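Local coordinates for membrane-associated protein VP24 (Marburg virus - Musoke, Kenya, 1980, PDB 4OR8) that may act as a minor matrix protein of the virion, with a role in nucleocapsid assembly and virus budding, at residues F59-L71 with F235-S247. Sequence-based numbering, arbitrary orientation.
Sequences FVFHIPNTGMTLL and FGLVAEAVLREHS
The imidazole of His246 receives the edge of the Phe59 ring on one face, with planes at 83° and centroids 5.3 Å apart, an edge-to-face pair. CG of Glu245 lies over the opposite face, and Val60 O sits at the edge, near the ring plane. Phe61 completes the aromatic cluster obliquely, its CE1 3.8 Å from His246 CD2. With CG beside its backbone N, His246 directs NE2 to Val60 O at 3.0 Å; the donor stands well above the carbonyl plane and the N-H...O angle is 141°. The extended Glu245 chain crosses His62 at about a right angle, where His62 ND1 gives OE1 a weak 3.1 Å hydrogen bond. One water accepts from His62 N and lies within hydrogen-bonding distance of Val242 O and Glu245 OE1, more acceptors than its protons can serve. Val242 CG1 meets Ile63 CD1 at 3.6 Å; CG2 reaches Pro64 CD and also Ile63 CD1. Beyond the turn, Leu71 CD1 packs on Leu237 CB. Strand 59-64, outermost in its sheet within this chain, runs nearly antiparallel to helix 240-244 (170°). With Glu245 at ND1 and, weakly, Glu82 of the second subunit at NE2, a protonated His62 would probably be favoured.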
loop_
_atom_site.group_PDB
_atom_site.type_symbol
_atom_site.label_atom_id
_atom_site.label_comp_id
_atom_site.label_asym_id
_atom_site.label_seq_id
_atom_site.Cartn_x
_atom_site.Cartn_y
_atom_site.Cartn_z
ATOM N N PHE B 59 2.720 19.613 -2.873
ATOM C CA PHE B 59 2.265 18.263 -2.560
ATOM C C PHE B 59 1.207 18.311 -1.473
ATOM O O PHE B 59 1.342 19.051 -0.500
ATOM C CB PHE B 59 3.417 17.390 -2.057
ATOM C CG PHE B 59 4.442 17.053 -3.102
ATOM C CD1 PHE B 59 4.257 15.976 -3.953
ATOM C CD2 PHE B 59 5.609 17.789 -3.209
ATOM C CE1 PHE B 59 5.207 15.654 -4.905
ATOM C CE2 PHE B 59 6.562 17.471 -4.158
ATOM C CZ PHE B 59 6.361 16.402 -5.008
ATOM N N VAL B 60 0.156 17.517 -1.642
ATOM C CA VAL B 60 -0.797 17.286 -0.568
ATOM C C VAL B 60 -0.743 15.812 -0.182
ATOM O O VAL B 60 -1.206 14.950 -0.924
ATOM C CB VAL B 60 -2.236 17.655 -0.978
ATOM C CG1 VAL B 60 -3.187 17.422 0.185
ATOM C CG2 VAL B 60 -2.304 19.100 -1.440
ATOM N N PHE B 61 -0.167 15.524 0.977
ATOM C CA PHE B 61 -0.028 14.145 1.420
ATOM C C PHE B 61 -1.231 13.685 2.238
ATOM O O PHE B 61 -1.685 14.388 3.136
ATOM C CB PHE B 61 1.260 13.966 2.225
ATOM C CG PHE B 61 2.511 14.172 1.420
ATOM C CD1 PHE B 61 2.900 13.241 0.473
ATOM C CD2 PHE B 61 3.303 15.292 1.617
ATOM C CE1 PHE B 61 4.053 13.422 -0.268
ATOM C CE2 PHE B 61 4.458 15.481 0.879
ATOM C CZ PHE B 61 4.833 14.543 -0.063
ATOM N N HIS B 62 -1.740 12.500 1.918
ATOM C CA HIS B 62 -2.824 11.895 2.676
ATOM C C HIS B 62 -2.308 10.713 3.488
ATOM O O HIS B 62 -2.079 9.632 2.946
ATOM C CB HIS B 62 -3.940 11.440 1.741
ATOM C CG HIS B 62 -4.514 12.542 0.907
ATOM N ND1 HIS B 62 -3.905 12.998 -0.243
ATOM C CD2 HIS B 62 -5.638 13.280 1.055
ATOM C CE1 HIS B 62 -4.629 13.969 -0.767
ATOM N NE2 HIS B 62 -5.687 14.160 0.001
ATOM N N ILE B 63 -2.134 10.926 4.789
ATOM C CA ILE B 63 -1.551 9.918 5.671
ATOM C C ILE B 63 -2.614 9.190 6.478
ATOM O O ILE B 63 -3.304 9.804 7.288
ATOM C CB ILE B 63 -0.566 10.545 6.678
ATOM C CG1 ILE B 63 0.297 11.612 6.006
ATOM C CG2 ILE B 63 0.285 9.465 7.332
ATOM C CD1 ILE B 63 1.081 11.102 4.839
ATOM N N PRO B 64 -2.740 7.872 6.262
ATOM C CA PRO B 64 -3.666 7.005 7.000
ATOM C C PRO B 64 -3.134 6.586 8.371
ATOM O O PRO B 64 -1.930 6.654 8.626
ATOM C CB PRO B 64 -3.779 5.764 6.102
ATOM C CG PRO B 64 -3.133 6.139 4.798
ATOM C CD PRO B 64 -2.110 7.162 5.140
ATOM N N ASN B 65 -4.043 6.138 9.233
ATOM C CA ASN B 65 -3.705 5.630 10.561
ATOM C C ASN B 65 -3.238 4.180 10.527
ATOM O O ASN B 65 -3.118 3.534 11.568
ATOM C CB ASN B 65 -4.923 5.728 11.479
ATOM C CG ASN B 65 -5.027 7.069 12.171
ATOM O OD1 ASN B 65 -4.116 7.478 12.887
ATOM N ND2 ASN B 65 -6.143 7.762 11.962
ATOM N N THR B 66 -2.975 3.678 9.327
ATOM C CA THR B 66 -2.723 2.257 9.118
ATOM C C THR B 66 -1.402 1.760 9.703
ATOM O O THR B 66 -0.349 2.364 9.499
ATOM C CB THR B 66 -2.765 1.907 7.614
ATOM O OG1 THR B 66 -4.002 2.361 7.052
ATOM C CG2 THR B 66 -2.637 0.404 7.404
ATOM N N GLY B 67 -1.476 0.651 10.432
ATOM C CA GLY B 67 -0.288 -0.064 10.857
ATOM C C GLY B 67 0.205 0.253 12.253
ATOM O O GLY B 67 1.015 -0.488 12.806
ATOM N N MET B 68 -0.279 1.351 12.821
ATOM C CA MET B 68 0.193 1.808 14.123
ATOM C C MET B 68 -0.068 0.799 15.235
ATOM O O MET B 68 0.795 0.557 16.078
ATOM C CB MET B 68 -0.428 3.160 14.472
ATOM C CG MET B 68 0.036 4.276 13.559
ATOM S SD MET B 68 1.838 4.354 13.483
ATOM C CE MET B 68 2.223 4.873 15.156
ATOM N N THR B 69 -1.258 0.211 15.232
ATOM C CA THR B 69 -1.605 -0.792 16.228
ATOM C C THR B 69 -0.740 -2.033 16.039
ATOM O O THR B 69 -0.212 -2.584 17.005
ATOM C CB THR B 69 -3.091 -1.179 16.146
ATOM O OG1 THR B 69 -3.899 -0.006 16.291
ATOM C CG2 THR B 69 -3.444 -2.165 17.247
ATOM N N LEU B 70 -0.589 -2.455 14.788
ATOM C CA LEU B 70 0.218 -3.623 14.459
ATOM C C LEU B 70 1.689 -3.436 14.824
ATOM O O LEU B 70 2.300 -4.327 15.413
ATOM C CB LEU B 70 0.090 -3.965 12.974
ATOM C CG LEU B 70 0.902 -5.175 12.507
ATOM C CD1 LEU B 70 0.428 -6.446 13.202
ATOM C CD2 LEU B 70 0.829 -5.323 10.998
ATOM N N LEU B 71 2.253 -2.284 14.471
ATOM C CA LEU B 71 3.658 -1.992 14.761
ATOM C C LEU B 71 3.966 -2.102 16.247
ATOM O O LEU B 71 4.997 -2.652 16.639
ATOM C CB LEU B 71 4.040 -0.596 14.268
ATOM C CG LEU B 71 4.330 -0.424 12.778
ATOM C CD1 LEU B 71 4.623 1.034 12.471
ATOM C CD2 LEU B 71 5.490 -1.310 12.353
ATOM N N PHE B 235 11.577 4.227 14.364
ATOM C CA PHE B 235 11.076 3.730 13.091
ATOM C C PHE B 235 9.578 3.947 12.948
ATOM O O PHE B 235 8.844 3.970 13.935
ATOM C CB PHE B 235 11.427 2.253 12.895
ATOM C CG PHE B 235 10.676 1.319 13.800
ATOM C CD1 PHE B 235 11.105 1.094 15.097
ATOM C CD2 PHE B 235 9.548 0.652 13.347
ATOM C CE1 PHE B 235 10.418 0.232 15.929
ATOM C CE2 PHE B 235 8.854 -0.214 14.177
ATOM C CZ PHE B 235 9.291 -0.424 15.469
ATOM N N GLY B 236 9.137 4.111 11.706
ATOM C CA GLY B 236 7.730 4.277 11.408
ATOM C C GLY B 236 7.395 3.617 10.088
ATOM O O GLY B 236 8.278 3.110 9.400
ATOM N N LEU B 237 6.117 3.627 9.730
ATOM C CA LEU B 237 5.671 2.982 8.507
ATOM C C LEU B 237 4.873 3.946 7.643
ATOM O O LEU B 237 3.818 4.430 8.053
ATOM C CB LEU B 237 4.821 1.755 8.840
ATOM C CG LEU B 237 4.252 0.961 7.666
ATOM C CD1 LEU B 237 5.373 0.396 6.814
ATOM C CD2 LEU B 237 3.342 -0.152 8.162
ATOM N N VAL B 238 5.383 4.233 6.450
ATOM C CA VAL B 238 4.651 5.057 5.500
ATOM C C VAL B 238 3.894 4.169 4.519
ATOM O O VAL B 238 4.494 3.373 3.799
ATOM C CB VAL B 238 5.572 6.022 4.730
ATOM C CG1 VAL B 238 4.770 6.800 3.703
ATOM C CG2 VAL B 238 6.267 6.978 5.689
ATOM N N ALA B 239 2.571 4.307 4.509
ATOM C CA ALA B 239 1.716 3.506 3.644
ATOM C C ALA B 239 1.995 3.799 2.179
ATOM O O ALA B 239 2.259 4.938 1.801
ATOM C CB ALA B 239 0.261 3.754 3.963
ATOM N N GLU B 240 1.923 2.757 1.364
ATOM C CA GLU B 240 2.241 2.834 -0.055
ATOM C C GLU B 240 1.464 3.925 -0.790
ATOM O O GLU B 240 2.021 4.631 -1.630
ATOM C CB GLU B 240 1.975 1.473 -0.698
ATOM C CG GLU B 240 2.494 1.318 -2.108
ATOM C CD GLU B 240 2.354 -0.108 -2.608
ATOM O OE1 GLU B 240 2.111 -1.005 -1.773
ATOM O OE2 GLU B 240 2.480 -0.331 -3.831
ATOM N N ALA B 241 0.179 4.061 -0.463
ATOM C CA ALA B 241 -0.696 5.027 -1.122
ATOM C C ALA B 241 -0.219 6.475 -0.961
ATOM O O ALA B 241 -0.416 7.306 -1.849
ATOM C CB ALA B 241 -2.115 4.877 -0.619
ATOM N N VAL B 242 0.406 6.767 0.174
ATOM C CA VAL B 242 0.945 8.095 0.450
ATOM C C VAL B 242 1.894 8.563 -0.650
ATOM O O VAL B 242 1.838 9.713 -1.088
ATOM C CB VAL B 242 1.708 8.112 1.791
ATOM C CG1 VAL B 242 2.434 9.435 1.979
ATOM C CG2 VAL B 242 0.757 7.841 2.948
ATOM N N LEU B 243 2.756 7.657 -1.099
ATOM C CA LEU B 243 3.769 7.990 -2.093
ATOM C C LEU B 243 3.321 7.678 -3.519
ATOM O O LEU B 243 3.766 8.322 -4.467
ATOM C CB LEU B 243 5.076 7.261 -1.780
ATOM C CG LEU B 243 5.593 7.455 -0.355
ATOM C CD1 LEU B 243 6.851 6.650 -0.121
ATOM C CD2 LEU B 243 5.843 8.929 -0.076
ATOM N N ARG B 244 2.440 6.694 -3.669
ATOM C CA ARG B 244 1.979 6.293 -4.997
ATOM C C ARG B 244 1.167 7.402 -5.658
ATOM O O ARG B 244 1.157 7.540 -6.880
ATOM C CB ARG B 244 1.161 5.005 -4.920
ATOM C CG ARG B 244 0.753 4.464 -6.273
ATOM C CD ARG B 244 0.088 3.113 -6.146
ATOM N NE ARG B 244 1.004 2.087 -5.658
ATOM C CZ ARG B 244 1.948 1.516 -6.401
ATOM N NH1 ARG B 244 2.116 1.884 -7.664
ATOM N NH2 ARG B 244 2.730 0.584 -5.881
ATOM N N GLU B 245 0.495 8.195 -4.834
ATOM C CA GLU B 245 -0.253 9.350 -5.305
ATOM C C GLU B 245 0.661 10.366 -5.994
ATOM O O GLU B 245 0.220 11.122 -6.855
ATOM C CB GLU B 245 -0.981 10.004 -4.128
ATOM C CG GLU B 245 -1.827 11.213 -4.492
ATOM C CD GLU B 245 -2.598 11.755 -3.306
ATOM O OE1 GLU B 245 -2.649 11.066 -2.262
ATOM O OE2 GLU B 245 -3.154 12.868 -3.418
ATOM N N HIS B 246 1.938 10.368 -5.620
ATOM C CA HIS B 246 2.883 11.358 -6.133
ATOM C C HIS B 246 4.133 10.733 -6.753
ATOM O O HIS B 246 5.223 11.289 -6.641
ATOM C CB HIS B 246 3.301 12.313 -5.012
ATOM C CG HIS B 246 2.147 12.922 -4.279
ATOM N ND1 HIS B 246 1.368 13.924 -4.817
ATOM C CD2 HIS B 246 1.639 12.669 -3.049
ATOM C CE1 HIS B 246 0.430 14.262 -3.949
ATOM N NE2 HIS B 246 0.573 13.515 -2.869
ATOM N N SER B 247 3.973 9.589 -7.413
ATOM C CA SER B 247 5.114 8.864 -7.964
ATOM C C SER B 247 5.102 8.842 -9.489
ATOM O O SER B 247 6.108 8.524 -10.120
ATOM C CB SER B 247 5.146 7.431 -7.429
ATOM O OG SER B 247 4.002 6.706 -7.849
HETATM O O HOH W 1 -0.533 11.535 -0.565
#